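Local coordinates for protein putative oxidoreductase (Yersinia pestis, PDB 3KUX) that is a putative oxidoreductase that probably binds a nicotinamide dinucleotide through its Rossmann-type domain, its substrate being unknown, at residues L145-Y150 with H244-S249. Residues are numbered along the deposited sequence; the frame is centred on the assembly and turned at random.
Sequences LGNVVY and HGTQGS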
loop_
_atom_site.group_PDB
_atom_site.type_symbol
_atom_site.label_atom_id
_atom_site.label_comp_id
_atom_site.label_asym_id
_atom_site.label_seq_id
_atom_site.Cartn_x
_atom_site.Cartn_y
_atom_site.Cartn_z
ATOM N N LEU A 145 9.242 -7.857 -23.081
ATOM C CA LEU A 145 9.363 -9.201 -22.489
ATOM C C LEU A 145 8.500 -10.229 -23.214
ATOM O O LEU A 145 8.622 -11.432 -22.975
ATOM C CB LEU A 145 8.997 -9.197 -21.001
ATOM C CG LEU A 145 9.774 -8.242 -20.094
ATOM C CD1 LEU A 145 9.245 -8.297 -18.665
ATOM C CD2 LEU A 145 11.267 -8.543 -20.134
ATOM N N GLY A 146 7.626 -9.747 -24.094
ATOM C CA GLY A 146 6.695 -10.612 -24.815
ATOM C C GLY A 146 5.480 -10.911 -23.961
ATOM O O GLY A 146 5.042 -10.069 -23.174
ATOM N N ASN A 147 4.931 -12.110 -24.113
ATOM C CA ASN A 147 3.875 -12.573 -23.219
ATOM C C ASN A 147 4.463 -12.987 -21.872
ATOM O O ASN A 147 5.290 -13.898 -21.800
ATOM C CB ASN A 147 3.115 -13.740 -23.846
ATOM C CG ASN A 147 2.636 -13.432 -25.251
ATOM O OD1 ASN A 147 2.998 -14.123 -26.208
ATOM N ND2 ASN A 147 1.831 -12.380 -25.389
ATOM N N VAL A 148 4.047 -12.305 -20.813
ATOM C CA VAL A 148 4.515 -12.613 -19.467
ATOM C C VAL A 148 3.901 -13.915 -18.956
ATOM O O VAL A 148 2.685 -14.098 -19.028
ATOM C CB VAL A 148 4.169 -11.473 -18.497
ATOM C CG1 VAL A 148 4.505 -11.858 -17.070
ATOM C CG2 VAL A 148 4.897 -10.209 -18.903
ATOM N N VAL A 149 4.738 -14.814 -18.441
ATOM C CA VAL A 149 4.259 -16.104 -17.934
ATOM C C VAL A 149 4.574 -16.328 -16.458
ATOM O O VAL A 149 4.071 -17.270 -15.858
ATOM C CB VAL A 149 4.834 -17.298 -18.732
ATOM C CG1 VAL A 149 4.482 -17.178 -20.201
ATOM C CG2 VAL A 149 6.346 -17.396 -18.542
ATOM N N TYR A 150 5.395 -15.466 -15.872
ATOM C CA TYR A 150 5.835 -15.660 -14.498
ATOM C C TYR A 150 6.118 -14.334 -13.816
ATOM O O TYR A 150 6.786 -13.471 -14.384
ATOM C CB TYR A 150 7.102 -16.519 -14.473
ATOM C CG TYR A 150 7.535 -16.961 -13.092
ATOM C CD1 TYR A 150 6.888 -18.009 -12.442
ATOM C CD2 TYR A 150 8.596 -16.339 -12.438
ATOM C CE1 TYR A 150 7.282 -18.420 -11.171
ATOM C CE2 TYR A 150 9.001 -16.751 -11.172
ATOM C CZ TYR A 150 8.338 -17.789 -10.549
ATOM O OH TYR A 150 8.726 -18.197 -9.300
ATOM N N HIS A 244 9.445 -13.267 -15.970
ATOM C CA HIS A 244 9.800 -13.979 -17.196
ATOM C C HIS A 244 8.724 -13.848 -18.266
ATOM O O HIS A 244 7.540 -14.071 -18.006
ATOM C CB HIS A 244 10.072 -15.464 -16.923
ATOM C CG HIS A 244 11.235 -15.712 -16.011
ATOM N ND1 HIS A 244 12.473 -15.136 -16.206
ATOM C CD2 HIS A 244 11.348 -16.483 -14.901
ATOM C CE1 HIS A 244 13.295 -15.534 -15.249
ATOM N NE2 HIS A 244 12.637 -16.352 -14.447
ATOM N N GLY A 245 9.145 -13.489 -19.472
ATOM C CA GLY A 245 8.236 -13.439 -20.609
ATOM C C GLY A 245 8.715 -14.407 -21.667
ATOM O O GLY A 245 9.763 -15.034 -21.504
ATOM N N THR A 246 7.954 -14.534 -22.749
ATOM C CA THR A 246 8.350 -15.410 -23.848
ATOM C C THR A 246 9.536 -14.852 -24.632
ATOM O O THR A 246 10.129 -15.553 -25.451
ATOM C CB THR A 246 7.191 -15.647 -24.835
ATOM O OG1 THR A 246 6.671 -14.385 -25.276
ATOM C CG2 THR A 246 6.085 -16.449 -24.177
ATOM N N GLN A 247 9.879 -13.593 -24.388
ATOM C CA GLN A 247 10.925 -12.937 -25.166
ATOM C C GLN A 247 12.044 -12.398 -24.291
ATOM O O GLN A 247 13.093 -12.000 -24.802
ATOM C CB GLN A 247 10.341 -11.787 -25.986
ATOM C CG GLN A 247 9.225 -12.193 -26.929
ATOM C CD GLN A 247 9.729 -12.556 -28.306
ATOM O OE1 GLN A 247 10.811 -13.125 -28.458
ATOM N NE2 GLN A 247 8.945 -12.220 -29.326
ATOM N N GLY A 248 11.826 -12.369 -22.978
ATOM C CA GLY A 248 12.843 -11.850 -22.080
ATOM C C GLY A 248 12.469 -11.882 -20.617
ATOM O O GLY A 248 11.439 -12.438 -20.233
ATOM N N SER A 249 13.313 -11.271 -19.796
ATOM C CA SER A 249 13.119 -11.289 -18.362
ATOM C C SER A 249 13.548 -9.969 -17.743
ATOM O O SER A 249 14.301 -9.195 -18.346
ATOM C CB SER A 249 13.914 -12.439 -17.734
ATOM O OG SER A 249 13.586 -13.687 -18.335
#
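V148 and Y150 pair antiparallel with G245 and H244, and V149 and Y150 together oppose H244 in a classic beta bulge, where the carbonyl of H244 takes a nearly straight bond from V149 N, at 2.9 Å and 170°, and a weak one from Y150 N, while H244 N returns a bond to Y150 O. Beyond the bulge T246 N bonds to N147 O, L145 O accepts Q247 N and, weakly, G248 N, and the turn of 245-248 closes with its own bond from G245 N to G248 O.

T246 OG1 sits between its backbone N and carbonyl carbon (chi1 54°) and accepts N147 N at 3.1 Å. Its CG2 lies by N147 CB. Y150 and H244 extend alongside each other in one direction. Their CD2 atoms come to 3.7 Å, but the rings, tilted by 24°, are offset so far that little of one lies over the other. H244 ND1 and S249 OG share a hydrogen bond of 2.8 Å in the plane of the imidazole; either atom could be the donor. This bond ties the ring to the next strand. L145 CD2 reaches S249 N at 3.4 Å. The CB and CG of Q247 pack over L145 O and G146 CA.

The contact lies at the surface, where strand 148-156 begins beside the turn that joins strands 241-245 and 248-252 in the mixed sheet of the C-terminal domain. L145 and V148 face L140 of helix 131-142 and V243. Y150 lies against R225 and V227 of strand 224-231, and its OH bonds to E152.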